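Local coordinates for LbaCas13a H328A (C2c2) (Lachnospiraceae bacterium NK4A179, PDB 5WLH), which binds its precursor CRISPR RNA as a guide and, as a Cas13a family member, probably uses that guide to find and cleave target RNA, at residues 31-36 with 245-250; 261-266 with 272-277; 278-283 with 402-407; 393-396 with 400-403. All coordinates share one frame; numbering follows the deposited sequence.

From the N terminus, interaction 1 comes first, closing a loop of more than two hundred residues by bringing strand 33-39 against the loop that follows helix 233-244. Interaction 2 follows in series: the loop after strand 258-260 folds back on helix 268-287, and Thr261 hydrogen-bonds to Met248 to join it to interaction 1. Interaction 3 uses the next turns of the same helix and closes a second long loop by reaching helix 398-417. Interaction 4 is a short local closure within the end of that span, sharing Met402 and Phe403 with interaction 3. No two of the loops cross. Together they tie the N-terminal hairpin, through helix 268-287, to helix 398-417, beside the guide RNA.

Interaction 1 (31-36 with 245-250); sequences RSQEGI and NMNMPV. With nucleotides of chain B.
Asn247 ND2 donates to Gln33 OE1 at 2.8 Å, and this nearly straight bond (173°) is the single hydrogen bond between 31-36 and 245-250. Gln33 comes in at the plane of the Asn247 amide, while the two amide planes are turned 45° from each other. With CG anti to its carbonyl carbon (chi1 -71°) and a bend at chi2, Gln33 lays CB and CG alongside the Asn247 amide; CG sits 3.5 Å from Asn247 OD1. That oxygen in turn accepts from Met248 N at 2.7 Å and from Gln251, which fixes the rotation of the group. The other close-fitting end is Gly35, whose N lies 3.9 Å from Met246 O; a CB on Gly35 would press on Met246 CB. On the loose side, Glu34 turns outward, away from 245-250, to a salt bridge with Arg48. A leucine in place of Asn247 would probably leave Gln33 OE1 without its donor and take from Met248 N and Gln251 the oxygen that holds them. The amides are thus spent within the protein, and the RNA is approached here by Asn247 O, 3.1 Å from O2' of C11 of chain B, and Met246 SD, 3.4 Å from O2' of G23 of chain B. A backbone carbonyl and a thioether beside two ribose 2'-hydroxyls are consistent with contact to the sugar side of the guide.

Interaction 2 (261-266 with 272-277); sequences TVSKGG and KRSAEK. With nucleotides of chain B.
Ser274 reaches from helix 268-287 to the loop 261-266, its OG donating to Ser263 O at 2.5 Å from well above the carbonyl plane. Beside it Val262 CG1 leans on the Ser274 backbone, and CG2 on the aliphatic start of Lys277. Ser263 turns OG anti to its N (chi1 167°), where it accepts from Gly265 N in an ST turn and donates to OP1 of A13 of chain B at 2.6 Å. The preceding residue on the helix, Arg273, can be followed from root to tip. Its CB lies 3.6 Å from O6 of G15 of chain B, and CG and CD come progressively closer to the same oxygen. NE donates to that O6 at 2.5 Å, a length so short that its exact value is doubtful. NH1 bridges OP2 of A13 and, at 2.9 Å, OP2 of A14 of chain B; NH2 shares the A14 oxygen and also reaches N7 of G15 at 3.2 Å. The guanidinium is therefore gripped at its edge, with N7 of A14 over one face. Lys277 NZ binds two waters, one also in reach of Thr261 O at 2.8 Å, the other accepting from Ser263 N, and makes a salt bridge to a further phosphate. Such chemistry implies that one cation reads a guanine edge while holding two consecutive phosphates, consistent with guide RNA recognition that depends on both sequence and backbone shape.

Interaction 3 (278-283 with 402-407); sequences EAFKKF and MFFIHR. With nucleotides of chain B.
Phe280 and Phe403 lie nearly parallel (planes 21° apart) yet are slid so far that the rings barely overlap; what covers the Phe403 face is instead Phe280 CB, in a CH-pi contact 3.6 Å from the ring centroid. Both CB atoms point toward the other helix, and CG anti to the backbone N (Phe280 chi1 -178°) sets Phe280 CG against Phe403 CE2 at 3.4 Å. Phe404 completes the cluster from the side: its edge points at the face of Phe283 in a T-shaped pair, centroids 5.3 Å apart, while its CZ also reaches the edge of Phe280 at CE1, 3.8 Å away. An alanine at Phe280 is likely to leave Phe404 with less to lean on and open a gap beside Phe403. Segments 278-283 and 402-407, of helices 268-287 and 398-417, run at 101° with axes 10.1 Å apart; helix 292-311 touches Phe283 and Phe404, helix 429-458 touches Phe280 and Phe283, and Ile260 of strand 258-260 meets Phe280.

Interaction 4 (393-396 with 400-403); sequences RYFD and LNMF
Asn401 pairs with the backbone of Phe395 through two hydrogen bonds. Its OD1 accepts from Phe395 N at 2.8 Å, in the carbonyl plane and on a lone pair, and its ND2 donates to Phe395 O at 2.7 Å, tilted 24° from the Phe395 carbonyl plane. With CG anti to its carbonyl carbon (chi1 -63°), the amide stands out from the helix to face the loop and grip both ends of one residue; Asn390 adds a further donor to Phe395 O. Apolar contact accompanies this. Leu400 CD2 rests over one face of the Phe395 ring, a CH-pi contact 3.7 Å from its centroid, and 3.5 Å from Phe395 CG. Van der Waals contacts of Asn401 OD1 form a third group: it lies at the ring's edge, close to Phe395 CB, and Tyr394 CB packs on the same oxygen. Side-chain-to-backbone bonds thus fold the interhelical loop onto the helix that follows it, 398-417, in the helical part of the protein near the guide RNA.

Interaction 1 (31-36 with 245-250)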
# COMPACT_ATOMS: atom_id res chain seq x y z
N ARG A 31 -6.79 31.76 -5.95
CA ARG A 31 -6.55 31.10 -7.24
C ARG A 31 -5.11 31.26 -7.72
O ARG A 31 -4.81 31.08 -8.90
CB ARG A 31 -7.53 31.58 -8.31
CG ARG A 31 -8.10 30.44 -9.12
CD ARG A 31 -9.18 30.89 -10.07
NE ARG A 31 -10.47 30.30 -9.72
CZ ARG A 31 -11.62 30.58 -10.32
NH1 ARG A 31 -11.64 31.45 -11.32
NH2 ARG A 31 -12.74 29.99 -9.94
N SER A 32 -4.21 31.61 -6.80
CA SER A 32 -2.77 31.51 -7.02
C SER A 32 -2.21 30.60 -5.94
O SER A 32 -2.73 30.54 -4.82
CB SER A 32 -2.10 32.87 -6.97
OG SER A 32 -2.31 33.47 -5.71
N GLN A 33 -1.14 29.90 -6.26
CA GLN A 33 -0.64 28.90 -5.34
C GLN A 33 0.81 29.19 -4.98
O GLN A 33 1.51 29.98 -5.62
CB GLN A 33 -0.80 27.50 -5.94
CG GLN A 33 -2.26 27.06 -6.00
CD GLN A 33 -2.93 27.43 -7.31
OE1 GLN A 33 -2.32 27.35 -8.37
NE2 GLN A 33 -4.17 27.87 -7.23
N GLU A 34 1.26 28.54 -3.91
CA GLU A 34 2.63 28.69 -3.48
C GLU A 34 3.07 27.40 -2.81
O GLU A 34 2.35 26.85 -1.98
CB GLU A 34 2.76 29.87 -2.51
CG GLU A 34 4.14 30.05 -1.90
CD GLU A 34 4.19 31.20 -0.93
OE1 GLU A 34 3.19 31.95 -0.87
OE2 GLU A 34 5.21 31.36 -0.21
N GLY A 35 4.26 26.92 -3.18
CA GLY A 35 4.90 25.89 -2.40
C GLY A 35 5.56 26.52 -1.19
O GLY A 35 6.31 27.50 -1.31
N ILE A 36 5.26 25.99 -0.01
CA ILE A 36 5.81 26.51 1.24
C ILE A 36 6.67 25.46 1.91
O ILE A 36 6.48 24.26 1.73
CB ILE A 36 4.71 27.00 2.21
CG1 ILE A 36 3.81 25.82 2.63
CG2 ILE A 36 3.96 28.13 1.61
CD1 ILE A 36 3.07 26.05 3.96
N ASN A 245 7.41 27.34 -6.55
CA ASN A 245 6.58 27.14 -7.72
C ASN A 245 5.93 25.77 -7.77
O ASN A 245 5.28 25.45 -8.77
CB ASN A 245 7.39 27.39 -8.98
CG ASN A 245 7.52 28.86 -9.28
OD1 ASN A 245 6.61 29.46 -9.83
ND2 ASN A 245 8.63 29.45 -8.89
N MET A 246 6.08 24.95 -6.74
CA MET A 246 5.40 23.67 -6.74
C MET A 246 3.88 23.88 -6.74
O MET A 246 3.38 24.93 -6.36
CB MET A 246 5.84 22.83 -5.54
CG MET A 246 7.20 22.13 -5.75
SD MET A 246 7.64 20.96 -4.43
CE MET A 246 7.19 21.98 -3.02
N ASN A 247 3.15 22.88 -7.23
CA ASN A 247 1.71 23.02 -7.31
C ASN A 247 1.09 21.63 -7.33
O ASN A 247 1.79 20.62 -7.41
CB ASN A 247 1.28 23.83 -8.54
CG ASN A 247 0.04 24.65 -8.28
OD1 ASN A 247 -0.79 24.28 -7.45
ND2 ASN A 247 -0.10 25.78 -8.99
N MET A 248 -0.23 21.61 -7.25
CA MET A 248 -1.01 20.40 -7.36
C MET A 248 -1.19 20.02 -8.83
O MET A 248 -0.92 20.83 -9.72
CB MET A 248 -2.36 20.64 -6.69
CG MET A 248 -2.21 21.13 -5.26
SD MET A 248 -1.34 19.93 -4.25
CE MET A 248 -2.52 18.57 -4.31
N PRO A 249 -1.68 18.80 -9.11
CA PRO A 249 -1.89 18.39 -10.52
C PRO A 249 -2.96 19.18 -11.25
O PRO A 249 -2.86 19.37 -12.47
CB PRO A 249 -2.31 16.92 -10.40
CG PRO A 249 -1.98 16.48 -9.02
CD PRO A 249 -1.96 17.72 -8.15
N VAL A 250 -4.01 19.62 -10.55
CA VAL A 250 -5.16 20.26 -11.17
C VAL A 250 -5.55 21.47 -10.32
O VAL A 250 -5.47 21.43 -9.09
CB VAL A 250 -6.33 19.27 -11.29
CG1 VAL A 250 -7.64 20.00 -11.67
CG2 VAL A 250 -5.98 18.16 -12.30
P C B 12 4.82 21.03 -13.30
OP1 C B 12 3.90 22.10 -13.81
OP2 C B 12 5.58 20.14 -14.21
O5' C B 12 5.87 21.68 -12.30
C5' C B 12 5.45 22.64 -11.35
C4' C B 12 6.62 23.09 -10.51
O4' C B 12 7.07 21.99 -9.68
C3' C B 12 7.87 23.48 -11.29
O3' C B 12 7.81 24.77 -11.87
C2' C B 12 8.94 23.33 -10.24
O2' C B 12 8.86 24.39 -9.31
C1' C B 12 8.48 22.05 -9.54
N1 C B 12 9.11 20.88 -10.18
C2 C B 12 10.43 20.62 -9.79
O2 C B 12 10.97 21.34 -8.94
N3 C B 12 11.06 19.57 -10.34
C4 C B 12 10.44 18.83 -11.25
N4 C B 12 11.15 17.81 -11.76
C5 C B 12 9.09 19.07 -11.69
C6 C B 12 8.48 20.12 -11.14
P G B 23 14.32 17.72 -1.13
OP1 G B 23 14.45 17.92 0.35
OP2 G B 23 14.85 16.49 -1.74
O5' G B 23 12.79 17.79 -1.56
C5' G B 23 12.00 18.90 -1.16
C4' G B 23 10.61 18.79 -1.72
O4' G B 23 10.66 18.67 -3.16
C3' G B 23 9.83 17.57 -1.30
O3' G B 23 9.31 17.70 0.02
C2' G B 23 8.76 17.48 -2.37
O2' G B 23 7.75 18.46 -2.14
C1' G B 23 9.55 17.90 -3.61
N9 G B 23 10.07 16.75 -4.37
C8 G B 23 11.35 16.24 -4.36
N7 G B 23 11.49 15.22 -5.19
C5 G B 23 10.23 15.09 -5.79
C6 G B 23 9.76 14.17 -6.77
O6 G B 23 10.41 13.27 -7.32
N1 G B 23 8.42 14.39 -7.10
C2 G B 23 7.62 15.36 -6.53
N2 G B 23 6.35 15.47 -6.93
N3 G B 23 8.06 16.22 -5.62
C4 G B 23 9.35 16.01 -5.30
P C B 11 3.88 15.73 -14.52
OP1 C B 11 2.90 16.38 -15.40
OP2 C B 11 5.28 15.53 -14.99
O5' C B 11 4.01 16.54 -13.18
C5' C B 11 2.89 17.19 -12.61
C4' C B 11 3.31 18.01 -11.43
O4' C B 11 3.91 17.16 -10.42
C3' C B 11 4.38 19.04 -11.71
O3' C B 11 3.88 20.19 -12.33
C2' C B 11 4.92 19.30 -10.32
O2' C B 11 3.94 20.00 -9.56
C1' C B 11 4.95 17.88 -9.77
N1 C B 11 6.23 17.19 -10.04
C2 C B 11 7.31 17.44 -9.20
O2 C B 11 7.18 18.28 -8.28
N3 C B 11 8.46 16.77 -9.40
C4 C B 11 8.55 15.88 -10.40
N4 C B 11 9.71 15.24 -10.58
C5 C B 11 7.46 15.61 -11.28
C6 C B 11 6.32 16.28 -11.06

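Interaction 2 (261-266 with 272-277)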
# COMPACT_ATOMS: atom_id res chain seq x y z
N THR A 261 -2.73 21.81 -14.04
CA THR A 261 -2.04 23.01 -13.60
C THR A 261 -0.91 23.35 -14.56
O THR A 261 -0.17 22.47 -14.98
CB THR A 261 -1.48 22.81 -12.21
OG1 THR A 261 -2.52 22.30 -11.37
CG2 THR A 261 -0.96 24.12 -11.65
N VAL A 262 -0.77 24.63 -14.89
CA VAL A 262 0.32 25.13 -15.72
C VAL A 262 1.20 26.02 -14.86
O VAL A 262 0.71 26.93 -14.18
CB VAL A 262 -0.20 25.91 -16.94
CG1 VAL A 262 0.99 26.42 -17.78
CG2 VAL A 262 -1.18 25.06 -17.80
N SER A 263 2.51 25.76 -14.87
CA SER A 263 3.42 26.59 -14.10
C SER A 263 3.38 28.03 -14.61
O SER A 263 3.15 28.29 -15.79
CB SER A 263 4.85 26.07 -14.20
OG SER A 263 5.75 27.05 -13.69
N LYS A 264 3.59 28.97 -13.69
CA LYS A 264 3.69 30.39 -14.03
C LYS A 264 5.01 30.74 -14.71
O LYS A 264 5.18 31.89 -15.12
CB LYS A 264 3.52 31.25 -12.78
CG LYS A 264 2.32 30.85 -11.92
CD LYS A 264 2.28 31.61 -10.60
CE LYS A 264 3.27 31.03 -9.58
NZ LYS A 264 2.70 29.89 -8.79
N GLY A 265 5.94 29.79 -14.85
CA GLY A 265 7.14 30.09 -15.60
C GLY A 265 7.97 31.16 -14.91
O GLY A 265 8.23 31.10 -13.71
N GLY A 266 8.40 32.15 -15.69
CA GLY A 266 9.18 33.26 -15.17
C GLY A 266 10.56 33.39 -15.77
O GLY A 266 11.14 34.49 -15.74
N LYS A 272 8.82 28.74 -22.01
CA LYS A 272 8.66 27.76 -23.07
C LYS A 272 7.99 26.50 -22.53
O LYS A 272 7.10 25.93 -23.17
CB LYS A 272 10.02 27.40 -23.68
CG LYS A 272 10.59 28.44 -24.63
CD LYS A 272 11.81 27.89 -25.39
CE LYS A 272 13.01 27.74 -24.46
NZ LYS A 272 14.23 27.25 -25.17
N ARG A 273 8.42 26.06 -21.35
CA ARG A 273 7.85 24.86 -20.75
C ARG A 273 6.38 25.05 -20.44
O ARG A 273 5.56 24.17 -20.73
CB ARG A 273 8.63 24.48 -19.49
CG ARG A 273 8.44 23.06 -19.01
CD ARG A 273 9.34 22.79 -17.78
NE ARG A 273 10.66 23.39 -18.01
CZ ARG A 273 11.21 24.33 -17.24
NH1 ARG A 273 10.60 24.77 -16.14
NH2 ARG A 273 12.39 24.83 -17.58
N SER A 274 6.03 26.21 -19.87
CA SER A 274 4.63 26.50 -19.60
C SER A 274 3.80 26.52 -20.88
O SER A 274 2.66 26.06 -20.90
CB SER A 274 4.50 27.84 -18.87
OG SER A 274 4.87 27.69 -17.51
N ALA A 275 4.36 27.05 -21.96
CA ALA A 275 3.62 27.11 -23.22
C ALA A 275 3.38 25.72 -23.78
O ALA A 275 2.31 25.43 -24.33
CB ALA A 275 4.35 27.99 -24.23
N GLU A 276 4.37 24.82 -23.64
CA GLU A 276 4.16 23.45 -24.07
C GLU A 276 3.06 22.80 -23.24
O GLU A 276 2.24 22.05 -23.77
CB GLU A 276 5.46 22.66 -23.96
CG GLU A 276 6.49 23.09 -25.02
CD GLU A 276 7.78 22.29 -24.94
OE1 GLU A 276 7.74 21.15 -24.44
OE2 GLU A 276 8.83 22.81 -25.39
N LYS A 277 3.06 23.07 -21.93
CA LYS A 277 2.05 22.51 -21.04
C LYS A 277 0.66 23.02 -21.40
O LYS A 277 -0.31 22.25 -21.45
CB LYS A 277 2.40 22.87 -19.60
CG LYS A 277 1.46 22.28 -18.56
CD LYS A 277 1.52 20.77 -18.57
CE LYS A 277 1.27 20.21 -17.17
NZ LYS A 277 2.36 20.52 -16.19
P A B 14 13.75 27.04 -14.56
OP1 A B 14 14.25 28.43 -14.59
OP2 A B 14 12.59 26.69 -15.40
O5' A B 14 14.92 26.03 -14.93
C5' A B 14 16.20 26.15 -14.31
C4' A B 14 17.10 25.02 -14.75
O4' A B 14 16.50 23.75 -14.39
C3' A B 14 17.34 24.91 -16.24
O3' A B 14 18.38 25.76 -16.66
C2' A B 14 17.70 23.44 -16.41
O2' A B 14 19.05 23.25 -16.02
C1' A B 14 16.82 22.79 -15.36
N9 A B 14 15.56 22.23 -15.88
C8 A B 14 14.31 22.78 -15.77
N7 A B 14 13.40 22.03 -16.32
C5 A B 14 14.08 20.92 -16.79
C6 A B 14 13.65 19.77 -17.46
N6 A B 14 12.37 19.53 -17.77
N1 A B 14 14.59 18.86 -17.79
C2 A B 14 15.87 19.08 -17.48
N3 A B 14 16.39 20.14 -16.85
C4 A B 14 15.43 21.03 -16.53
P G B 15 18.25 26.61 -18.01
OP1 G B 15 19.49 27.45 -18.02
OP2 G B 15 16.91 27.27 -18.09
O5' G B 15 18.33 25.52 -19.15
C5' G B 15 19.52 24.76 -19.31
C4' G B 15 19.27 23.53 -20.13
O4' G B 15 18.31 22.67 -19.46
C3' G B 15 18.69 23.74 -21.51
O3' G B 15 19.70 24.10 -22.44
C2' G B 15 18.05 22.40 -21.81
O2' G B 15 19.04 21.46 -22.19
C1' G B 15 17.53 22.00 -20.42
N9 G B 15 16.12 22.38 -20.24
C8 G B 15 15.64 23.61 -19.85
N7 G B 15 14.33 23.66 -19.80
C5 G B 15 13.93 22.39 -20.19
C6 G B 15 12.63 21.86 -20.33
O6 G B 15 11.56 22.45 -20.12
N1 G B 15 12.65 20.54 -20.76
C2 G B 15 13.79 19.82 -21.00
N2 G B 15 13.61 18.55 -21.40
N3 G B 15 15.02 20.30 -20.88
C4 G B 15 15.02 21.59 -20.47
P A B 13 8.63 25.09 -13.22
OP1 A B 13 8.31 26.47 -13.60
OP2 A B 13 8.50 24.00 -14.23
O5' A B 13 10.15 24.98 -12.77
C5' A B 13 10.68 25.83 -11.75
C4' A B 13 12.11 25.46 -11.45
O4' A B 13 12.17 24.10 -10.95
C3' A B 13 13.04 25.43 -12.65
O3' A B 13 13.50 26.72 -13.02
C2' A B 13 14.14 24.49 -12.20
O2' A B 13 15.00 25.14 -11.28
C1' A B 13 13.32 23.45 -11.43
N9 A B 13 12.91 22.32 -12.28
C8 A B 13 11.65 22.03 -12.78
N7 A B 13 11.61 20.90 -13.47
C5 A B 13 12.93 20.44 -13.43
C6 A B 13 13.55 19.31 -13.98
N6 A B 13 12.93 18.38 -14.70
N1 A B 13 14.87 19.17 -13.75
C2 A B 13 15.52 20.08 -13.02
N3 A B 13 15.05 21.18 -12.44
C4 A B 13 13.72 21.30 -12.69
O HOH W 1 0.95 20.28 -13.64
O HOH W 2 3.48 23.24 -16.02

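Interaction 3 (278-283 with 402-407)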
# COMPACT_ATOMS: atom_id res chain seq x y z
N GLU A 278 0.54 24.33 -21.64
CA GLU A 278 -0.73 24.87 -22.10
C GLU A 278 -1.18 24.19 -23.39
O GLU A 278 -2.38 23.98 -23.60
CB GLU A 278 -0.62 26.38 -22.31
CG GLU A 278 -0.52 27.21 -21.03
CD GLU A 278 -1.85 27.40 -20.30
OE1 GLU A 278 -2.89 26.87 -20.74
OE2 GLU A 278 -1.86 28.11 -19.26
N ALA A 279 -0.24 23.85 -24.27
CA ALA A 279 -0.62 23.19 -25.51
C ALA A 279 -1.19 21.82 -25.22
O ALA A 279 -2.16 21.39 -25.87
CB ALA A 279 0.58 23.06 -26.46
N PHE A 280 -0.62 21.11 -24.25
CA PHE A 280 -1.14 19.80 -23.91
C PHE A 280 -2.49 19.91 -23.21
O PHE A 280 -3.37 19.08 -23.42
CB PHE A 280 -0.15 19.04 -23.03
CG PHE A 280 -0.62 17.65 -22.70
CD1 PHE A 280 -0.62 16.66 -23.66
CD2 PHE A 280 -1.13 17.36 -21.44
CE1 PHE A 280 -1.08 15.39 -23.39
CE2 PHE A 280 -1.60 16.09 -21.16
CZ PHE A 280 -1.57 15.10 -22.12
N LYS A 281 -2.66 20.93 -22.37
CA LYS A 281 -3.97 21.20 -21.79
C LYS A 281 -5.03 21.34 -22.89
O LYS A 281 -6.15 20.83 -22.76
CB LYS A 281 -3.90 22.47 -20.94
CG LYS A 281 -5.23 22.89 -20.36
CD LYS A 281 -5.00 23.42 -18.96
CE LYS A 281 -4.67 24.89 -18.97
NZ LYS A 281 -5.86 25.66 -19.42
N LYS A 282 -4.67 22.00 -23.99
CA LYS A 282 -5.59 22.11 -25.10
C LYS A 282 -5.82 20.76 -25.77
O LYS A 282 -6.94 20.44 -26.16
CB LYS A 282 -5.09 23.15 -26.12
CG LYS A 282 -5.98 23.20 -27.37
CD LYS A 282 -5.77 24.48 -28.16
CE LYS A 282 -6.52 24.43 -29.49
NZ LYS A 282 -5.71 23.75 -30.54
N PHE A 283 -4.76 19.95 -25.89
CA PHE A 283 -4.93 18.59 -26.38
C PHE A 283 -5.97 17.83 -25.56
O PHE A 283 -6.82 17.13 -26.12
CB PHE A 283 -3.59 17.84 -26.35
CG PHE A 283 -3.68 16.39 -26.72
CD1 PHE A 283 -3.92 15.41 -25.76
CD2 PHE A 283 -3.50 15.98 -28.03
CE1 PHE A 283 -3.99 14.08 -26.10
CE2 PHE A 283 -3.57 14.65 -28.38
CZ PHE A 283 -3.82 13.69 -27.42
N MET A 402 6.29 19.81 -29.47
CA MET A 402 7.44 19.89 -28.58
C MET A 402 7.11 19.30 -27.22
O MET A 402 7.96 18.65 -26.61
CB MET A 402 7.89 21.34 -28.43
CG MET A 402 8.61 21.92 -29.66
SD MET A 402 10.06 20.95 -30.11
CE MET A 402 11.05 21.15 -28.66
N PHE A 403 5.89 19.52 -26.72
CA PHE A 403 5.52 18.88 -25.46
C PHE A 403 5.69 17.37 -25.56
O PHE A 403 6.25 16.73 -24.67
CB PHE A 403 4.08 19.22 -25.07
CG PHE A 403 3.67 18.63 -23.75
CD1 PHE A 403 4.02 19.27 -22.57
CD2 PHE A 403 3.00 17.41 -23.69
CE1 PHE A 403 3.68 18.71 -21.34
CE2 PHE A 403 2.65 16.85 -22.46
CZ PHE A 403 2.98 17.51 -21.29
N PHE A 404 5.20 16.80 -26.65
CA PHE A 404 5.27 15.36 -26.82
C PHE A 404 6.72 14.91 -27.03
O PHE A 404 7.14 13.89 -26.46
CB PHE A 404 4.37 14.93 -27.98
CG PHE A 404 2.93 14.77 -27.59
CD1 PHE A 404 2.57 14.01 -26.48
CD2 PHE A 404 1.92 15.41 -28.31
CE1 PHE A 404 1.24 13.88 -26.11
CE2 PHE A 404 0.58 15.26 -27.96
CZ PHE A 404 0.24 14.50 -26.85
N ILE A 405 7.50 15.64 -27.82
CA ILE A 405 8.89 15.25 -28.00
C ILE A 405 9.64 15.28 -26.67
O ILE A 405 10.47 14.40 -26.39
CB ILE A 405 9.57 16.14 -29.06
CG1 ILE A 405 9.01 15.80 -30.44
CG2 ILE A 405 11.10 15.93 -29.06
CD1 ILE A 405 9.26 16.84 -31.47
N HIS A 406 9.33 16.26 -25.82
CA HIS A 406 9.93 16.29 -24.49
C HIS A 406 9.47 15.12 -23.63
O HIS A 406 10.26 14.56 -22.87
CB HIS A 406 9.60 17.61 -23.79
CG HIS A 406 10.52 18.73 -24.17
ND1 HIS A 406 10.07 19.97 -24.57
CD2 HIS A 406 11.87 18.79 -24.22
CE1 HIS A 406 11.10 20.74 -24.85
NE2 HIS A 406 12.21 20.05 -24.63
N ARG A 407 8.17 14.75 -23.71
CA ARG A 407 7.71 13.54 -23.04
C ARG A 407 8.45 12.31 -23.54
O ARG A 407 8.83 11.44 -22.74
CB ARG A 407 6.20 13.32 -23.26
CG ARG A 407 5.27 14.33 -22.61
CD ARG A 407 5.48 14.42 -21.10
NE ARG A 407 5.33 13.13 -20.43
CZ ARG A 407 5.67 12.94 -19.16
NH1 ARG A 407 6.16 13.97 -18.46
NH2 ARG A 407 5.52 11.76 -18.59
P G B 15 18.25 26.61 -18.01
OP1 G B 15 19.49 27.45 -18.02
OP2 G B 15 16.91 27.27 -18.09
O5' G B 15 18.33 25.52 -19.15
C5' G B 15 19.52 24.76 -19.31
C4' G B 15 19.27 23.53 -20.13
O4' G B 15 18.31 22.67 -19.46
C3' G B 15 18.69 23.74 -21.51
O3' G B 15 19.70 24.10 -22.44
C2' G B 15 18.05 22.40 -21.81
O2' G B 15 19.04 21.46 -22.19
C1' G B 15 17.53 22.00 -20.42
N9 G B 15 16.12 22.38 -20.24
C8 G B 15 15.64 23.61 -19.85
N7 G B 15 14.33 23.66 -19.80
C5 G B 15 13.93 22.39 -20.19
C6 G B 15 12.63 21.86 -20.33
O6 G B 15 11.56 22.45 -20.12
N1 G B 15 12.65 20.54 -20.76
C2 G B 15 13.79 19.82 -21.00
N2 G B 15 13.61 18.55 -21.40
N3 G B 15 15.02 20.30 -20.88
C4 G B 15 15.02 21.59 -20.47

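Interaction 4 (393-396 with 400-403)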
# COMPACT_ATOMS: atom_id res chain seq x y z
N ARG A 393 1.54 16.09 -40.74
CA ARG A 393 1.90 14.81 -40.14
C ARG A 393 1.63 14.81 -38.64
O ARG A 393 1.15 13.82 -38.09
CB ARG A 393 3.38 14.53 -40.36
CG ARG A 393 3.72 13.87 -41.68
CD ARG A 393 5.22 13.86 -41.90
NE ARG A 393 5.55 13.53 -43.28
CZ ARG A 393 5.69 14.43 -44.24
NH1 ARG A 393 5.54 15.73 -43.98
NH2 ARG A 393 5.99 14.04 -45.47
N TYR A 394 2.00 15.90 -37.97
CA TYR A 394 1.98 16.03 -36.53
C TYR A 394 0.88 17.02 -36.17
O TYR A 394 -0.04 17.26 -36.98
CB TYR A 394 3.38 16.43 -36.05
CG TYR A 394 4.47 15.65 -36.76
CD1 TYR A 394 4.56 14.27 -36.62
CD2 TYR A 394 5.38 16.29 -37.60
CE1 TYR A 394 5.54 13.54 -37.30
CE2 TYR A 394 6.35 15.58 -38.27
CZ TYR A 394 6.43 14.21 -38.12
OH TYR A 394 7.40 13.49 -38.78
N PHE A 395 0.97 17.61 -34.99
CA PHE A 395 -0.05 18.58 -34.61
C PHE A 395 0.26 19.94 -35.22
O PHE A 395 1.42 20.31 -35.45
CB PHE A 395 -0.16 18.66 -33.09
CG PHE A 395 -0.62 17.36 -32.47
CD1 PHE A 395 -1.95 17.00 -32.48
CD2 PHE A 395 0.30 16.49 -31.91
CE1 PHE A 395 -2.36 15.78 -31.92
CE2 PHE A 395 -0.09 15.29 -31.36
CZ PHE A 395 -1.43 14.93 -31.36
N ASP A 396 -0.82 20.69 -35.53
CA ASP A 396 -0.65 22.06 -36.01
C ASP A 396 0.06 22.93 -34.98
O ASP A 396 0.78 23.86 -35.34
CB ASP A 396 -2.00 22.71 -36.34
CG ASP A 396 -2.74 22.01 -37.47
OD1 ASP A 396 -2.15 21.14 -38.15
OD2 ASP A 396 -3.93 22.35 -37.67
N LEU A 400 2.68 21.84 -28.98
CA LEU A 400 2.19 20.52 -28.62
C LEU A 400 3.12 19.42 -29.13
O LEU A 400 3.37 18.44 -28.44
CB LEU A 400 0.77 20.31 -29.15
CG LEU A 400 0.15 18.95 -28.82
CD1 LEU A 400 0.12 18.75 -27.31
CD2 LEU A 400 -1.26 18.83 -29.40
N ASN A 401 3.65 19.57 -30.35
CA ASN A 401 4.65 18.63 -30.83
C ASN A 401 5.87 18.62 -29.92
O ASN A 401 6.42 17.56 -29.63
CB ASN A 401 5.05 18.97 -32.26
CG ASN A 401 3.89 18.84 -33.24
OD1 ASN A 401 3.09 17.90 -33.16
ND2 ASN A 401 3.79 19.79 -34.17
N MET A 402 6.29 19.81 -29.47
CA MET A 402 7.44 19.89 -28.58
C MET A 402 7.11 19.30 -27.22
O MET A 402 7.96 18.65 -26.61
CB MET A 402 7.89 21.34 -28.43
CG MET A 402 8.61 21.92 -29.66
SD MET A 402 10.06 20.95 -30.11
CE MET A 402 11.05 21.15 -28.66
N PHE A 403 5.89 19.52 -26.72
CA PHE A 403 5.52 18.88 -25.46
C PHE A 403 5.69 17.37 -25.56
O PHE A 403 6.25 16.73 -24.67
CB PHE A 403 4.08 19.22 -25.07
CG PHE A 403 3.67 18.63 -23.75
CD1 PHE A 403 4.02 19.27 -22.57
CD2 PHE A 403 3.00 17.41 -23.69
CE1 PHE A 403 3.68 18.71 -21.34
CE2 PHE A 403 2.65 16.85 -22.46
CZ PHE A 403 2.98 17.51 -21.29